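PDB 3M1R: formimidoylglutamase from Bacillus subtilis, which catalyses the manganese-dependent hydrolysis of N-formimidoyl-L-glutamate to L-glutamate and formamide, a step of histidine degradation. Local coordinates for residues Lys69-Tyr74 with Ala305-Leu310; Val122-Gly127 with His311-Met316; Ile187-Arg192 with Pro224-Ile229; Ile242-Asp247 with Glu272-Ile277. One frame throughout, in Å; residues are numbered along the deposited sequence.

Contact 1 (Lys69-Tyr74 with Ala305-Leu310); sequences KHSSAY and AAHVLL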
loop_
_atom_site.group_PDB
_atom_site.type_symbol
_atom_site.label_atom_id
_atom_site.label_comp_id
_atom_site.label_asym_id
_atom_site.label_seq_id
_atom_site.Cartn_x
_atom_site.Cartn_y
_atom_site.Cartn_z
ATOM N N LYS D 69 4.008 -12.566 -21.290
ATOM C CA LYS D 69 5.030 -13.617 -21.319
ATOM C C LYS D 69 4.739 -14.714 -20.308
ATOM O O LYS D 69 5.171 -15.857 -20.479
ATOM C CB LYS D 69 6.430 -13.054 -21.068
ATOM C CG LYS D 69 7.040 -12.308 -22.248
ATOM C CD LYS D 69 8.315 -11.584 -21.824
ATOM C CE LYS D 69 9.023 -10.977 -23.013
ATOM N NZ LYS D 69 10.238 -10.261 -22.544
ATOM N N HIS D 70 4.012 -14.379 -19.251
ATOM C CA HIS D 70 3.752 -15.371 -18.231
ATOM C C HIS D 70 2.469 -16.156 -18.448
ATOM O O HIS D 70 2.190 -17.083 -17.705
ATOM C CB HIS D 70 3.865 -14.788 -16.817
ATOM C CG HIS D 70 5.282 -14.586 -16.370
ATOM N ND1 HIS D 70 5.955 -13.392 -16.540
ATOM C CD2 HIS D 70 6.161 -15.431 -15.780
ATOM C CE1 HIS D 70 7.181 -13.509 -16.060
ATOM N NE2 HIS D 70 7.333 -14.736 -15.596
ATOM N N SER D 71 1.722 -15.814 -19.491
ATOM C CA SER D 71 0.506 -16.550 -19.835
ATOM C C SER D 71 0.842 -17.748 -20.711
ATOM O O SER D 71 1.803 -17.711 -21.489
ATOM C CB SER D 71 -0.472 -15.662 -20.611
ATOM O OG SER D 71 -0.789 -14.473 -19.890
ATOM N N SER D 72 0.052 -18.805 -20.572
ATOM C CA SER D 72 0.086 -19.903 -21.513
ATOM C C SER D 72 -0.298 -19.386 -22.889
ATOM O O SER D 72 -1.215 -18.576 -23.022
ATOM C CB SER D 72 -0.891 -21.010 -21.107
ATOM O OG SER D 72 -1.133 -21.893 -22.195
ATOM N N ALA D 73 0.410 -19.878 -23.900
ATOM C CA ALA D 73 0.086 -19.635 -25.306
ATOM C C ALA D 73 -1.017 -20.559 -25.826
ATOM O O ALA D 73 -1.475 -20.422 -26.968
ATOM C CB ALA D 73 1.343 -19.821 -26.153
ATOM N N TYR D 74 -1.439 -21.514 -25.006
ATOM C CA TYR D 74 -2.361 -22.540 -25.491
ATOM C C TYR D 74 -3.829 -22.147 -25.336
ATOM O O TYR D 74 -4.272 -21.751 -24.251
ATOM C CB TYR D 74 -2.094 -23.880 -24.804
ATOM C CG TYR D 74 -3.076 -24.954 -25.209
ATOM C CD1 TYR D 74 -2.977 -25.581 -26.451
ATOM C CD2 TYR D 74 -4.119 -25.324 -24.374
ATOM C CE1 TYR D 74 -3.877 -26.543 -26.837
ATOM C CE2 TYR D 74 -5.024 -26.302 -24.757
ATOM C CZ TYR D 74 -4.891 -26.911 -25.990
ATOM O OH TYR D 74 -5.780 -27.886 -26.389
ATOM N N ALA D 305 -5.159 -6.558 -20.065
ATOM C CA ALA D 305 -4.610 -6.105 -21.342
ATOM C C ALA D 305 -3.911 -7.255 -22.092
ATOM O O ALA D 305 -4.098 -7.435 -23.300
ATOM C CB ALA D 305 -3.648 -4.931 -21.121
ATOM N N ALA D 306 -3.110 -8.036 -21.374
ATOM C CA ALA D 306 -2.434 -9.178 -21.986
ATOM C C ALA D 306 -3.459 -10.153 -22.569
ATOM O O ALA D 306 -3.256 -10.700 -23.639
ATOM C CB ALA D 306 -1.521 -9.874 -20.976
ATOM N N HIS D 307 -4.580 -10.345 -21.877
ATOM C CA HIS D 307 -5.618 -11.229 -22.391
ATOM C C HIS D 307 -6.306 -10.670 -23.634
ATOM O O HIS D 307 -6.732 -11.426 -24.500
ATOM C CB HIS D 307 -6.622 -11.605 -21.303
ATOM C CG HIS D 307 -6.186 -12.777 -20.480
ATOM N ND1 HIS D 307 -5.113 -12.728 -19.612
ATOM C CD2 HIS D 307 -6.676 -14.037 -20.392
ATOM C CE1 HIS D 307 -4.958 -13.903 -19.033
ATOM N NE2 HIS D 307 -5.896 -14.712 -19.487
ATOM N N VAL D 308 -6.410 -9.346 -23.726
ATOM C CA VAL D 308 -6.873 -8.735 -24.965
ATOM C C VAL D 308 -5.937 -9.124 -26.119
ATOM O O VAL D 308 -6.380 -9.354 -27.239
ATOM C CB VAL D 308 -6.939 -7.198 -24.864
ATOM C CG1 VAL D 308 -7.255 -6.599 -26.205
ATOM C CG2 VAL D 308 -7.954 -6.756 -23.802
ATOM N N LEU D 309 -4.638 -9.166 -25.842
ATOM C CA LEU D 309 -3.644 -9.553 -26.834
ATOM C C LEU D 309 -3.831 -11.021 -27.242
ATOM O O LEU D 309 -3.891 -11.344 -28.428
ATOM C CB LEU D 309 -2.232 -9.331 -26.287
ATOM C CG LEU D 309 -1.501 -8.078 -26.783
ATOM C CD1 LEU D 309 -2.454 -7.111 -27.470
ATOM C CD2 LEU D 309 -0.707 -7.394 -25.663
ATOM N N LEU D 310 -3.936 -11.894 -26.247
ATOM C CA LEU D 310 -4.190 -13.306 -26.482
ATOM C C LEU D 310 -5.445 -13.538 -27.320
ATOM O O LEU D 310 -5.405 -14.332 -28.240
ATOM C CB LEU D 310 -4.258 -14.078 -25.165
ATOM C CG LEU D 310 -2.900 -14.142 -24.455
ATOM C CD1 LEU D 310 -3.032 -14.675 -23.038
ATOM C CD2 LEU D 310 -1.925 -15.002 -25.249
#
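Ser71 and Leu310 make the main van der Waals touch between the loop after helix 60-69 and helix 300-318. The methyl CD1 of Leu310 comes up against CB of Ser71 at 3.7 Å. The same methyl lies 3.9 Å from the hydroxyl oxygen, Ser71 OG. Leu310 has CG anti to its carbonyl carbon (chi1 -68°), which sends the branched end toward the loop. Its other methyl, CD2, is farther off, 4.3 Å from Ser72 O.

The polar groups find their partners outside the two segments or within the loop itself. Ser71 OG is hydrogen-bonded to Ala67 O in the last turn of helix 60-69. It meets the His307 ring only obliquely, with CE1 4.3 Å from OG. The ring nitrogen His307 ND1 is bonded to Arg303 O, one helical turn back. Ser72 forms an ST turn: its OG accepts the backbone N-H of Tyr74 at 2.9 Å, with an N-H...O angle of 159°. The same OG is hydrogen-bonded to Asn196 O of the second subunit. This turn leads the loop into strand 74-75.

The contact is a loop packed on a sheet-covering helix of the arginase alpha/beta fold, beside the subunit interface: Phe194 of the second subunit packs on both Ser72 and Leu310. Leu310 also touches Leu68 of helix 60-69, and on another side of the helix Val308 rests on Ile286 and Ile288 of strand 283-289.

Contact 2 (Val122-Gly127 with His311-Met316); sequences VPLILG and HALKGM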
loop_
_atom_site.group_PDB
_atom_site.type_symbol
_atom_site.label_atom_id
_atom_site.label_comp_id
_atom_site.label_asym_id
_atom_site.label_seq_id
_atom_site.Cartn_x
_atom_site.Cartn_y
_atom_site.Cartn_z
ATOM N N VAL D 122 1.389 -6.860 -38.829
ATOM C CA VAL D 122 0.159 -6.437 -38.179
ATOM C C VAL D 122 0.522 -6.028 -36.764
ATOM O O VAL D 122 0.783 -6.877 -35.924
ATOM C CB VAL D 122 -0.859 -7.578 -38.117
ATOM C CG1 VAL D 122 -2.123 -7.121 -37.388
ATOM C CG2 VAL D 122 -1.174 -8.074 -39.521
ATOM N N PRO D 123 0.569 -4.716 -36.505
ATOM C CA PRO D 123 1.014 -4.201 -35.208
ATOM C C PRO D 123 0.164 -4.626 -34.002
ATOM O O PRO D 123 -1.059 -4.573 -34.045
ATOM C CB PRO D 123 0.945 -2.682 -35.396
ATOM C CG PRO D 123 1.154 -2.483 -36.867
ATOM C CD PRO D 123 0.443 -3.648 -37.516
ATOM N N LEU D 124 0.842 -5.063 -32.943
ATOM C CA LEU D 124 0.245 -5.202 -31.626
ATOM C C LEU D 124 0.896 -4.112 -30.807
ATOM O O LEU D 124 2.001 -4.287 -30.299
ATOM C CB LEU D 124 0.526 -6.580 -31.014
ATOM C CG LEU D 124 -0.426 -7.720 -31.431
ATOM C CD1 LEU D 124 -0.604 -7.755 -32.929
ATOM C CD2 LEU D 124 0.052 -9.067 -30.926
ATOM N N ILE D 125 0.223 -2.970 -30.719
ATOM C CA ILE D 125 0.796 -1.792 -30.076
ATOM C C ILE D 125 0.469 -1.700 -28.589
ATOM O O ILE D 125 -0.698 -1.685 -28.177
ATOM C CB ILE D 125 0.340 -0.488 -30.770
ATOM C CG1 ILE D 125 0.419 -0.645 -32.286
ATOM C CG2 ILE D 125 1.173 0.694 -30.284
ATOM C CD1 ILE D 125 -0.246 0.488 -33.075
ATOM N N LEU D 126 1.512 -1.627 -27.780
ATOM C CA LEU D 126 1.349 -1.411 -26.331
ATOM C C LEU D 126 1.593 0.053 -25.945
ATOM O O LEU D 126 2.731 0.523 -25.936
ATOM C CB LEU D 126 2.301 -2.329 -25.552
ATOM C CG LEU D 126 1.948 -3.822 -25.352
ATOM C CD1 LEU D 126 0.995 -4.347 -26.406
ATOM C CD2 LEU D 126 3.194 -4.714 -25.243
ATOM N N GLY D 127 0.524 0.776 -25.619
ATOM C CA GLY D 127 0.670 2.111 -25.056
ATOM C C GLY D 127 1.174 2.027 -23.621
ATOM O O GLY D 127 1.250 0.932 -23.058
ATOM N N HIS D 311 -6.535 -12.825 -27.028
ATOM C CA HIS D 311 -7.791 -13.043 -27.732
ATOM C C HIS D 311 -7.786 -12.443 -29.135
ATOM O O HIS D 311 -8.423 -12.958 -30.035
ATOM C CB HIS D 311 -8.994 -12.563 -26.917
ATOM C CG HIS D 311 -9.363 -13.480 -25.793
ATOM N ND1 HIS D 311 -10.442 -14.337 -25.849
ATOM C CD2 HIS D 311 -8.790 -13.680 -24.578
ATOM C CE1 HIS D 311 -10.518 -15.030 -24.725
ATOM N NE2 HIS D 311 -9.531 -14.642 -23.934
ATOM N N ALA D 312 -7.041 -11.371 -29.330
ATOM C CA ALA D 312 -6.852 -10.853 -30.668
ATOM C C ALA D 312 -6.042 -11.838 -31.501
ATOM O O ALA D 312 -6.380 -12.114 -32.648
ATOM C CB ALA D 312 -6.171 -9.476 -30.633
ATOM N N LEU D 313 -4.960 -12.354 -30.932
ATOM C CA LEU D 313 -4.125 -13.336 -31.626
ATOM C C LEU D 313 -4.976 -14.542 -31.990
ATOM O O LEU D 313 -4.892 -15.071 -33.094
ATOM C CB LEU D 313 -2.992 -13.799 -30.725
ATOM C CG LEU D 313 -1.519 -13.413 -30.907
ATOM C CD1 LEU D 313 -1.211 -12.493 -32.075
ATOM C CD2 LEU D 313 -0.997 -12.854 -29.599
ATOM N N LYS D 314 -5.800 -14.962 -31.041
ATOM C CA LYS D 314 -6.710 -16.077 -31.236
ATOM C C LYS D 314 -7.596 -15.813 -32.453
ATOM O O LYS D 314 -7.758 -16.679 -33.312
ATOM C CB LYS D 314 -7.569 -16.252 -29.985
ATOM C CG LYS D 314 -8.495 -17.457 -30.006
ATOM C CD LYS D 314 -9.257 -17.536 -28.692
ATOM C CE LYS D 314 -10.448 -18.465 -28.788
ATOM N NZ LYS D 314 -11.239 -18.465 -27.536
ATOM N N GLY D 315 -8.166 -14.611 -32.512
ATOM C CA GLY D 315 -9.047 -14.231 -33.603
ATOM C C GLY D 315 -8.304 -14.249 -34.916
ATOM O O GLY D 315 -8.824 -14.731 -35.916
HETATM N N MSE D 316 -7.077 -13.743 -34.921
HETATM C CA MSE D 316 -6.283 -13.766 -36.143
HETATM C C MSE D 316 -5.975 -15.199 -36.600
HETATM O O MSE D 316 -6.096 -15.512 -37.785
HETATM C CB MSE D 316 -5.005 -12.941 -35.990
HETATM C CG MSE D 316 -5.279 -11.458 -35.703
HETATM SE SE MSE D 316 -3.688 -10.504 -35.133
HETATM C CE MSE D 316 -2.825 -10.381 -36.880
#
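Leu313 and Met316 of helix 300-318 pack against Leu124 and Val122 of strand 121-127. This is helix-on-sheet packing in the alpha/beta fold of the arginase family, where helices cover a parallel beta-sheet.

Along the helix, His311 does not meet the strand; its ring packs edge-to-face with Phe194 of the second subunit. Ala312 points its methyl toward the sheet, and its CA is the nearest to that of Leu124, but the two side chains stay apart. Leu313 makes the first real touch. Its CD1 lies 3.8 Å from CD2 of Leu124, and its CD2 is 4.1 Å from the same methyl. One methyl of Leu124 thus meets both branches of Leu313, and the two side chains cross at about a right angle. Pro40 and Met25 also touch Leu313. Lys314 leaves on the far side and makes salt bridges to Glu77 and to Glu193 of the second subunit. Gly315 takes the helix on to Met316, a selenomethionine in this crystal.

Met316 reaches toward Val122, and the two side chains meet tip to tip. Its chain runs out extended through chi2 (168°) and then bends at chi3 (75°), which turns the end methyl to the valine. CE lies 3.6 Å from Val122 CB and 3.9 Å from Val122 CG2. The tightest approach is Met316 CE to Val122 CG1, at 3.4 Å, closer than usual van der Waals contact.

Contact 3 (Ile187-Arg192 with Pro224-Ile229); sequences IQLGIR and PTIKEI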
loop_
_atom_site.group_PDB
_atom_site.type_symbol
_atom_site.label_atom_id
_atom_site.label_comp_id
_atom_site.label_asym_id
_atom_site.label_seq_id
_atom_site.Cartn_x
_atom_site.Cartn_y
_atom_site.Cartn_z
ATOM N N ILE D 187 -16.125 3.789 -35.358
ATOM C CA ILE D 187 -17.124 3.195 -34.478
ATOM C C ILE D 187 -16.662 3.285 -33.013
ATOM O O ILE D 187 -15.693 2.628 -32.608
ATOM C CB ILE D 187 -17.392 1.730 -34.861
ATOM C CG1 ILE D 187 -17.937 1.658 -36.278
ATOM C CG2 ILE D 187 -18.383 1.098 -33.930
ATOM C CD1 ILE D 187 -17.851 0.292 -36.838
ATOM N N GLN D 188 -17.353 4.107 -32.223
ATOM C CA GLN D 188 -17.011 4.265 -30.812
ATOM C C GLN D 188 -17.901 3.359 -29.999
ATOM O O GLN D 188 -19.120 3.479 -30.054
ATOM C CB GLN D 188 -17.177 5.716 -30.350
ATOM C CG GLN D 188 -16.357 6.718 -31.145
ATOM C CD GLN D 188 -16.394 8.120 -30.537
ATOM O OE1 GLN D 188 -17.457 8.626 -30.162
ATOM N NE2 GLN D 188 -15.231 8.758 -30.457
ATOM N N LEU D 189 -17.288 2.458 -29.239
ATOM C CA LEU D 189 -18.039 1.465 -28.484
ATOM C C LEU D 189 -17.796 1.678 -27.002
ATOM O O LEU D 189 -16.647 1.693 -26.559
ATOM C CB LEU D 189 -17.612 0.041 -28.894
ATOM C CG LEU D 189 -17.844 -0.394 -30.348
ATOM C CD1 LEU D 189 -17.062 -1.665 -30.670
ATOM C CD2 LEU D 189 -19.332 -0.608 -30.631
ATOM N N GLY D 190 -18.875 1.851 -26.242
ATOM C CA GLY D 190 -18.790 1.961 -24.791
ATOM C C GLY D 190 -18.893 3.364 -24.233
ATOM O O GLY D 190 -18.625 3.573 -23.039
ATOM N N ILE D 191 -19.283 4.327 -25.078
ATOM C CA ILE D 191 -19.370 5.735 -24.642
ATOM C C ILE D 191 -20.279 5.806 -23.416
ATOM O O ILE D 191 -21.417 5.345 -23.444
ATOM C CB ILE D 191 -19.900 6.665 -25.761
ATOM C CG1 ILE D 191 -18.928 6.702 -26.955
ATOM C CG2 ILE D 191 -20.139 8.054 -25.226
ATOM C CD1 ILE D 191 -17.506 7.103 -26.576
ATOM N N ARG D 192 -19.778 6.373 -22.331
ATOM C CA ARG D 192 -20.409 6.157 -21.036
ATOM C C ARG D 192 -21.106 7.410 -20.519
ATOM O O ARG D 192 -20.578 8.508 -20.636
ATOM C CB ARG D 192 -19.362 5.647 -20.028
ATOM C CG ARG D 192 -19.954 5.015 -18.776
ATOM C CD ARG D 192 -18.865 4.766 -17.746
ATOM N NE ARG D 192 -17.895 3.781 -18.228
ATOM C CZ ARG D 192 -16.836 3.379 -17.534
ATOM N NH1 ARG D 192 -16.608 3.880 -16.323
ATOM N NH2 ARG D 192 -16.007 2.469 -18.042
ATOM N N PRO D 224 -23.805 -8.376 -30.768
ATOM C CA PRO D 224 -24.839 -7.952 -31.726
ATOM C C PRO D 224 -24.690 -6.483 -32.146
ATOM O O PRO D 224 -24.900 -6.148 -33.306
ATOM C CB PRO D 224 -26.144 -8.168 -30.951
ATOM C CG PRO D 224 -25.822 -9.264 -29.995
ATOM C CD PRO D 224 -24.393 -8.989 -29.564
ATOM N N THR D 225 -24.318 -5.614 -31.221
ATOM C CA THR D 225 -24.116 -4.212 -31.572
ATOM C C THR D 225 -23.069 -4.065 -32.676
ATOM O O THR D 225 -23.240 -3.281 -33.603
ATOM C CB THR D 225 -23.696 -3.363 -30.365
ATOM O OG1 THR D 225 -24.785 -3.264 -29.440
ATOM C CG2 THR D 225 -23.317 -1.969 -30.820
ATOM N N ILE D 226 -21.993 -4.837 -32.582
ATOM C CA ILE D 226 -20.924 -4.797 -33.578
ATOM C C ILE D 226 -21.335 -5.398 -34.926
ATOM O O ILE D 226 -20.955 -4.888 -35.984
ATOM C CB ILE D 226 -19.665 -5.509 -33.053
ATOM C CG1 ILE D 226 -19.079 -4.752 -31.864
ATOM C CG2 ILE D 226 -18.623 -5.633 -34.141
ATOM C CD1 ILE D 226 -17.856 -5.428 -31.301
ATOM N N LYS D 227 -22.105 -6.479 -34.896
ATOM C CA LYS D 227 -22.581 -7.081 -36.140
ATOM C C LYS D 227 -23.482 -6.105 -36.880
ATOM O O LYS D 227 -23.477 -6.039 -38.105
ATOM C CB LYS D 227 -23.320 -8.395 -35.870
ATOM C CG LYS D 227 -22.400 -9.555 -35.569
ATOM C CD LYS D 227 -23.146 -10.671 -34.883
ATOM C CE LYS D 227 -22.270 -11.909 -34.737
ATOM N NZ LYS D 227 -23.036 -13.062 -34.179
ATOM N N GLU D 228 -24.242 -5.338 -36.114
ATOM C CA GLU D 228 -25.166 -4.366 -36.671
ATOM C C GLU D 228 -24.427 -3.236 -37.394
ATOM O O GLU D 228 -24.897 -2.740 -38.409
ATOM C CB GLU D 228 -26.051 -3.808 -35.550
ATOM C CG GLU D 228 -27.340 -3.139 -36.010
ATOM C CD GLU D 228 -28.407 -3.102 -34.921
ATOM O OE1 GLU D 228 -29.144 -2.097 -34.841
ATOM O OE2 GLU D 228 -28.510 -4.077 -34.146
ATOM N N ILE D 229 -23.261 -2.844 -36.890
ATOM C CA ILE D 229 -22.561 -1.687 -37.444
ATOM C C ILE D 229 -21.324 -1.998 -38.292
ATOM O O ILE D 229 -21.016 -1.265 -39.232
ATOM C CB ILE D 229 -22.129 -0.706 -36.324
ATOM C CG1 ILE D 229 -21.752 0.647 -36.922
ATOM C CG2 ILE D 229 -20.970 -1.289 -35.526
ATOM C CD1 ILE D 229 -22.751 1.159 -37.924
#
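Ile187 and Ile229 form one of two apolar pairs that join strand 186-191 to helix 222-234. This is helix-on-sheet packing in the alpha/beta fold of the arginase family. Their side chains slide past each other in opposite directions, touching along their lengths. Ile187 CD1 lies 3.7 Å from Ile229 CG2 and 3.9 Å from Ile229 CG1. Further back, Ile187 CG2 is 3.9 Å from Ile229 CG2. Ile229 holds CG1 anti to its backbone N (chi1 -165°), leaving CG2 between the N and the carbonyl carbon, where it faces the strand.

The second pair is Leu189 with Ile226, which cross at about a right angle. Leu189 CD1 lies 3.9 Å from Ile226 CG1 and as far from Ile226 CD1. The other leucine methyl, CD2, is 4.2 Å from CG2 of Thr225, a looser touch.

The strand and helix segments run nearly antiparallel, at 159°, with their axes 10.8 Å apart. Alternate strand residues meet helix residues about one turn apart. Replacing Ile187 with an alanine would probably leave Ile229 CG1 and CG2 without their strand partner and open a gap at this end of the interface.

Polar groups turn elsewhere. Thr225 OG1 is bonded to Gly221 O, just before the helix, and its methyl CG2 is what meets Leu189. Gln188, on the opposite face of the strand, bonds to His156 and Gln151. The contact is thus held by hydrocarbon alone, consistent with hydrophobic burial holding these two segments together without a directional bond between them.

Contact 4 (Ile242-Asp247 with Glu272-Ile277); sequences ISVDMD and EAVKYI. With CA (calcium ion), chain B; CA (calcium ion), chain C.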
loop_
_atom_site.group_PDB
_atom_site.type_symbol
_atom_site.label_atom_id
_atom_site.label_comp_id
_atom_site.label_asym_id
_atom_site.label_seq_id
_atom_site.Cartn_x
_atom_site.Cartn_y
_atom_site.Cartn_z
ATOM N N ILE D 242 -8.075 -1.613 -34.629
ATOM C CA ILE D 242 -8.742 -1.782 -33.357
ATOM C C ILE D 242 -7.998 -0.988 -32.296
ATOM O O ILE D 242 -6.836 -1.270 -32.012
ATOM C CB ILE D 242 -8.757 -3.258 -32.925
ATOM C CG1 ILE D 242 -9.467 -4.136 -33.957
ATOM C CG2 ILE D 242 -9.422 -3.412 -31.562
ATOM C CD1 ILE D 242 -9.395 -5.601 -33.581
ATOM N N SER D 243 -8.666 0.007 -31.717
ATOM C CA SER D 243 -8.079 0.777 -30.625
ATOM C C SER D 243 -8.785 0.485 -29.318
ATOM O O SER D 243 -9.946 0.851 -29.124
ATOM C CB SER D 243 -8.129 2.282 -30.915
ATOM O OG SER D 243 -7.414 3.009 -29.917
ATOM N N VAL D 244 -8.081 -0.171 -28.410
ATOM C CA VAL D 244 -8.666 -0.480 -27.120
ATOM C C VAL D 244 -8.151 0.458 -26.037
ATOM O O VAL D 244 -6.980 0.410 -25.658
ATOM C CB VAL D 244 -8.377 -1.913 -26.684
ATOM C CG1 VAL D 244 -9.042 -2.153 -25.323
ATOM C CG2 VAL D 244 -8.898 -2.879 -27.725
ATOM N N ASP D 245 -9.038 1.319 -25.558
ATOM C CA ASP D 245 -8.748 2.173 -24.420
ATOM C C ASP D 245 -9.320 1.434 -23.225
ATOM O O ASP D 245 -10.520 1.216 -23.130
ATOM C CB ASP D 245 -9.413 3.529 -24.603
ATOM C CG ASP D 245 -9.191 4.469 -23.420
ATOM O OD1 ASP D 245 -8.969 4.033 -22.276
ATOM O OD2 ASP D 245 -9.236 5.677 -23.663
HETATM N N MSE D 246 -8.442 1.011 -22.333
HETATM C CA MSE D 246 -8.843 0.091 -21.276
HETATM C C MSE D 246 -9.848 0.711 -20.320
HETATM O O MSE D 246 -10.528 -0.004 -19.592
HETATM C CB MSE D 246 -7.618 -0.458 -20.522
HETATM C CG MSE D 246 -6.746 -1.400 -21.372
HETATM SE SE MSE D 246 -7.630 -3.077 -21.947
HETATM C CE MSE D 246 -7.599 -3.972 -20.204
ATOM N N ASP D 247 -9.981 2.037 -20.336
ATOM C CA ASP D 247 -10.921 2.655 -19.408
ATOM C C ASP D 247 -12.373 2.494 -19.849
ATOM O O ASP D 247 -13.285 2.890 -19.131
ATOM C CB ASP D 247 -10.559 4.110 -19.056
ATOM C CG ASP D 247 -10.731 5.057 -20.216
ATOM O OD1 ASP D 247 -11.565 4.776 -21.127
ATOM O OD2 ASP D 247 -10.026 6.093 -20.205
ATOM N N GLU D 272 -14.262 -11.139 -25.777
ATOM C CA GLU D 272 -15.052 -11.815 -26.803
ATOM C C GLU D 272 -15.180 -10.914 -28.024
ATOM O O GLU D 272 -15.069 -11.370 -29.152
ATOM C CB GLU D 272 -16.432 -12.191 -26.255
ATOM C CG GLU D 272 -17.068 -13.403 -26.913
ATOM C CD GLU D 272 -16.223 -14.665 -26.773
ATOM O OE1 GLU D 272 -16.370 -15.574 -27.616
ATOM O OE2 GLU D 272 -15.405 -14.751 -25.830
ATOM N N ALA D 273 -15.385 -9.623 -27.784
ATOM C CA ALA D 273 -15.570 -8.653 -28.868
ATOM C C ALA D 273 -14.299 -8.478 -29.692
ATOM O O ALA D 273 -14.333 -8.498 -30.920
ATOM C CB ALA D 273 -16.042 -7.300 -28.310
ATOM N N VAL D 274 -13.176 -8.298 -29.008
ATOM C CA VAL D 274 -11.878 -8.287 -29.667
ATOM C C VAL D 274 -11.626 -9.571 -30.509
ATOM O O VAL D 274 -11.148 -9.488 -31.647
ATOM C CB VAL D 274 -10.755 -8.088 -28.638
ATOM C CG1 VAL D 274 -9.398 -8.246 -29.292
ATOM C CG2 VAL D 274 -10.893 -6.712 -27.990
ATOM N N LYS D 275 -11.934 -10.750 -29.965
ATOM C CA LYS D 275 -11.727 -11.979 -30.739
ATOM C C LYS D 275 -12.596 -11.984 -32.014
ATOM O O LYS D 275 -12.121 -12.299 -33.093
ATOM C CB LYS D 275 -11.952 -13.251 -29.909
ATOM C CG LYS D 275 -12.037 -14.511 -30.804
ATOM C CD LYS D 275 -12.167 -15.832 -30.037
ATOM C CE LYS D 275 -13.194 -15.779 -28.894
ATOM N NZ LYS D 275 -12.605 -15.339 -27.563
ATOM N N TYR D 276 -13.861 -11.607 -31.876
ATOM C CA TYR D 276 -14.738 -11.437 -33.020
ATOM C C TYR D 276 -14.145 -10.525 -34.098
ATOM O O TYR D 276 -13.957 -10.950 -35.239
ATOM C CB TYR D 276 -16.107 -10.906 -32.581
ATOM C CG TYR D 276 -17.097 -10.824 -33.720
ATOM C CD1 TYR D 276 -17.600 -11.974 -34.309
ATOM C CD2 TYR D 276 -17.521 -9.602 -34.211
ATOM C CE1 TYR D 276 -18.503 -11.909 -35.366
ATOM C CE2 TYR D 276 -18.420 -9.526 -35.265
ATOM C CZ TYR D 276 -18.907 -10.681 -35.835
ATOM O OH TYR D 276 -19.803 -10.604 -36.874
ATOM N N ILE D 277 -13.871 -9.268 -33.751
ATOM C CA ILE D 277 -13.331 -8.316 -34.722
ATOM C C ILE D 277 -12.025 -8.810 -35.354
ATOM O O ILE D 277 -11.797 -8.646 -36.556
ATOM C CB ILE D 277 -13.084 -6.943 -34.076
ATOM C CG1 ILE D 277 -14.417 -6.269 -33.743
ATOM C CG2 ILE D 277 -12.247 -6.076 -34.997
ATOM C CD1 ILE D 277 -14.312 -5.177 -32.689
HETATM CA CA CA B . -11.113 6.794 -22.309
HETATM CA CA CA C . -10.045 8.020 -24.177
#
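Ile242 and Ile277 make the closest touch between strand 239-245 and helix 267-278. Ile242 CD1 lies 3.2 Å from Ile277 CG2, tighter than usual van der Waals contact. Ile242 CG1 is 3.5 Å from that same methyl, so CG2 of Ile277 presses on the end of the Ile242 chain. The two side chains slide past each other in opposite directions. Two residues on, Val244 CG2 meets Val274 CG2 more loosely, at 4.3 Å.

A second layer packs around these side chains. Ile286 of strand 283-289 touches both Ile242 and Val274. Val308 and Ala312 of helix 300-318 pack on Val274, and Ile226 of helix 222-234 packs on Ile277. On the side of the helix away from the strand, Lys275 reaches back to Glu272 in a weak salt bridge.

The alternate strand residues face the other way. Ser243 OG bonds to Glu287. Asp245, with CG anti to its backbone N (chi1 178°), extends to the metals beyond the strand end. Its OD2 bridges both calcium ions, 2.6 Å from the chain B ion and 2.5 Å from the chain C ion. Asp247 grips the chain B ion with both oxygens, OD1 at 2.4 Å and OD2 at 2.5 Å. Asp153 and His155 complete that site, while Asn130, Asp153 and Asp157 serve the other ion.

The strand and helix belong to a beta-alpha-beta unit running on to strand 283-289. Its strand end carries part of the two-metal centre of the arginase family; calcium here probably occupies the two manganese positions.

How the contacts relate
From the N terminus, the loop 69-74 meets helix 300-318, so contact 1 closes the longest loop. Strand 121-127 opens contact 2, which closes further along the same helix. Contacts 1 and 2 therefore cross, and they touch through Leu309 and Leu126. Contacts 3 and 4 are both nested inside each of those loops and follow one another in series. Contact 3 ties a strand near one edge of the sheet to helix 222-234. Contact 4 joins strand 239-245, which follows helix 222-234 in the chain, to helix 267-278. That helix lies between helices 222-234 and 300-318, and so links contact 3 to contacts 1 and 2.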